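Local coordinates for protein phosphodiesterase (PDB 6CPU) that belongs to the cyclic nucleotide phosphodiesterase family of the HD superfamily, a largely helical, metal-binding fold that here holds a zinc and a magnesium ion, at residues A285-H288 / F289-L293. Residues are numbered along the deposited sequence; the frame is centred on the assembly and turned at random.
Sequences ACFH and FLIRL
Phe287 and Ile291, one turn apart near the C-terminal end of the alpha-helix 276-292, meet through an off-centre CH-pi contact. This helix belongs to the all-helical metal-binding domain of the phosphodiesterase family and carries the zinc ligand His278 close to its start. With CG anti to the backbone N (chi1 -166°), the Phe287 ring stands out from the helix flank, and Ile291, its CG1 anti to its own carbonyl carbon, reaches back to it. Ile291 CD1 approaches the ring obliquely, 3.7 Å from Phe287 CE2 and 4.1 Å from the ring centroid. Leu296 and Phe299 of the next loop lie against this pair.

Phe289 takes the other first torsion: its CG is anti to the carbonyl carbon (chi1 -64°), and the ring folds back along the preceding turn. One face thereby comes to lie beneath Ala285 O, which is 3.3 Å from Phe289 CG and off-centre toward the rim. The same oxygen accepts an almost straight hydrogen bond from Phe289 N (2.9 Å). Cys460 of helix 446-462 and Tyr553 of helix 552-569 also touch this side chain, joining three helices.

On a further side of the helix, Arg292 NH2 lies near the plane of the His288 imidazole at its edge, 4.3 Å from His288 ND1 and so too far for a hydrogen bond. Each group is anchored by other residues, His288 NE2 by Val215 O and Arg292 NH1 by Glu304 O, while Tyr553 gives the guanidinium a cation-pi partner. The buried Arg292 NE finds no partner. At the root of the arginine, its backbone N donates to His288 O at 2.9 Å, with an N-H...O angle of 178°.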
ATOM      1  N   ALA A 285       1.214   0.144  12.860  1.00 26.73           N
ATOM      2  CA  ALA A 285       0.562   0.974  13.888  1.00 27.95           C
ATOM      3  C   ALA A 285      -0.682   0.290  14.416  1.00 29.02           C
ATOM      4  O   ALA A 285      -0.837   0.131  15.629  1.00 29.37           O
ATOM      5  CB  ALA A 285       0.219   2.347  13.340  1.00 28.06           C
ATOM      6  N   CYS A 286      -1.564  -0.131  13.511  1.00 28.80           N
ATOM      7  CA  CYS A 286      -2.757  -0.899  13.905  1.00 30.29           C
ATOM      8  C   CYS A 286      -2.372  -2.120  14.727  1.00 29.46           C
ATOM      9  O   CYS A 286      -3.007  -2.431  15.742  1.00 28.40           O
ATOM     10  CB  CYS A 286      -3.547  -1.377  12.683  1.00 33.26           C
ATOM     11  SG  CYS A 286      -4.697  -0.165  12.024  1.00 38.77           S
ATOM     12  N   PHE A 287      -1.344  -2.816  14.260  1.00 28.22           N
ATOM     13  CA  PHE A 287      -0.851  -4.017  14.931  1.00 28.03           C
ATOM     14  C   PHE A 287      -0.492  -3.713  16.397  1.00 28.45           C
ATOM     15  O   PHE A 287      -0.926  -4.420  17.305  1.00 31.04           O
ATOM     16  CB  PHE A 287       0.354  -4.565  14.174  1.00 27.31           C
ATOM     17  CG  PHE A 287       0.739  -5.962  14.553  1.00 26.81           C
ATOM     18  CD1 PHE A 287      -0.093  -7.024  14.257  1.00 26.64           C
ATOM     19  CD2 PHE A 287       1.950  -6.216  15.175  1.00 27.48           C
ATOM     20  CE1 PHE A 287       0.258  -8.319  14.583  1.00 27.58           C
ATOM     21  CE2 PHE A 287       2.317  -7.517  15.504  1.00 27.68           C
ATOM     22  CZ  PHE A 287       1.465  -8.568  15.212  1.00 27.74           C
ATOM     23  N   HIS A 288       0.263  -2.642  16.617  1.00 28.93           N
ATOM     24  CA  HIS A 288       0.611  -2.236  17.991  1.00 31.16           C
ATOM     25  C   HIS A 288      -0.613  -1.811  18.812  1.00 33.41           C
ATOM     26  O   HIS A 288      -0.756  -2.249  19.964  1.00 32.51           O
ATOM     27  CB  HIS A 288       1.681  -1.149  18.004  1.00 30.87           C
ATOM     28  CG  HIS A 288       3.078  -1.686  18.013  1.00 32.66           C
ATOM     29  ND1 HIS A 288       3.950  -1.476  19.061  1.00 31.29           N
ATOM     30  CD2 HIS A 288       3.746  -2.445  17.110  1.00 31.61           C
ATOM     31  CE1 HIS A 288       5.098  -2.076  18.801  1.00 32.28           C
ATOM     32  NE2 HIS A 288       5.003  -2.665  17.619  1.00 33.74           N
ATOM     33  N   PHE A 289      -1.503  -1.000  18.224  1.00 32.69           N
ATOM     34  CA  PHE A 289      -2.755  -0.637  18.900  1.00 32.03           C
ATOM     35  C   PHE A 289      -3.492  -1.876  19.387  1.00 34.39           C
ATOM     36  O   PHE A 289      -3.886  -1.957  20.554  1.00 36.26           O
ATOM     37  CB  PHE A 289      -3.699   0.180  17.994  1.00 31.86           C
ATOM     38  CG  PHE A 289      -3.161   1.532  17.569  1.00 31.11           C
ATOM     39  CD1 PHE A 289      -2.110   2.147  18.233  1.00 30.17           C
ATOM     40  CD2 PHE A 289      -3.749   2.203  16.502  1.00 30.10           C
ATOM     41  CE1 PHE A 289      -1.642   3.389  17.838  1.00 31.09           C
ATOM     42  CE2 PHE A 289      -3.290   3.447  16.107  1.00 29.20           C
ATOM     43  CZ  PHE A 289      -2.235   4.039  16.766  1.00 30.16           C
ATOM     44  N   LEU A 290      -3.670  -2.844  18.497  1.00 33.02           N
ATOM     45  CA  LEU A 290      -4.408  -4.056  18.812  1.00 34.75           C
ATOM     46  C   LEU A 290      -3.747  -4.911  19.905  1.00 36.02           C
ATOM     47  O   LEU A 290      -4.446  -5.536  20.708  1.00 38.35           O
ATOM     48  CB  LEU A 290      -4.624  -4.878  17.547  1.00 35.36           C
ATOM     49  CG  LEU A 290      -5.602  -4.239  16.546  1.00 35.22           C
ATOM     50  CD1 LEU A 290      -5.353  -4.741  15.127  1.00 34.95           C
ATOM     51  CD2 LEU A 290      -7.041  -4.500  16.969  1.00 35.48           C
ATOM     52  N   ILE A 291      -2.420  -4.945  19.938  1.00 36.43           N
ATOM     53  CA  ILE A 291      -1.718  -5.655  21.012  1.00 38.28           C
ATOM     54  C   ILE A 291      -1.972  -4.951  22.342  1.00 40.08           C
ATOM     55  O   ILE A 291      -2.428  -5.570  23.300  1.00 39.54           O
ATOM     56  CB  ILE A 291      -0.209  -5.776  20.747  1.00 37.82           C
ATOM     57  CG1 ILE A 291       0.034  -6.785  19.618  1.00 37.24           C
ATOM     58  CG2 ILE A 291       0.530  -6.222  22.009  1.00 37.53           C
ATOM     59  CD1 ILE A 291       1.341  -6.569  18.905  1.00 38.14           C
ATOM     60  N   ARG A 292      -1.709  -3.650  22.378  1.00 41.27           N
ATOM     61  CA  ARG A 292      -1.868  -2.876  23.603  1.00 45.14           C
ATOM     62  C   ARG A 292      -3.323  -2.804  24.092  1.00 44.93           C
ATOM     63  O   ARG A 292      -3.566  -2.525  25.266  1.00 47.84           O
ATOM     64  CB  ARG A 292      -1.261  -1.486  23.426  1.00 47.37           C
ATOM     65  CG  ARG A 292       0.247  -1.526  23.238  1.00 51.16           C
ATOM     66  CD  ARG A 292       0.859  -0.149  23.380  1.00 54.19           C
ATOM     67  NE  ARG A 292       2.258  -0.096  22.949  1.00 58.16           N
ATOM     68  CZ  ARG A 292       3.303  -0.489  23.677  1.00 58.86           C
ATOM     69  NH1 ARG A 292       3.142  -0.997  24.895  1.00 59.88           N
ATOM     70  NH2 ARG A 292       4.528  -0.381  23.172  1.00 61.12           N
ATOM     71  N   LEU A 293      -4.277  -3.077  23.202  1.00 42.01           N
ATOM     72  CA  LEU A 293      -5.697  -3.203  23.557  1.00 40.12           C
ATOM     73  C   LEU A 293      -6.081  -4.617  23.984  1.00 39.13           C
ATOM     74  O   LEU A 293      -7.232  -4.863  24.345  1.00 38.66           O
ATOM     75  CB  LEU A 293      -6.576  -2.795  22.361  1.00 41.13           C
ATOM     76  CG  LEU A 293      -6.637  -1.295  22.083  1.00 41.82           C
ATOM     77  CD1 LEU A 293      -7.111  -1.016  20.658  1.00 41.85           C
ATOM     78  CD2 LEU A 293      -7.546  -0.613  23.099  1.00 41.71           C
TER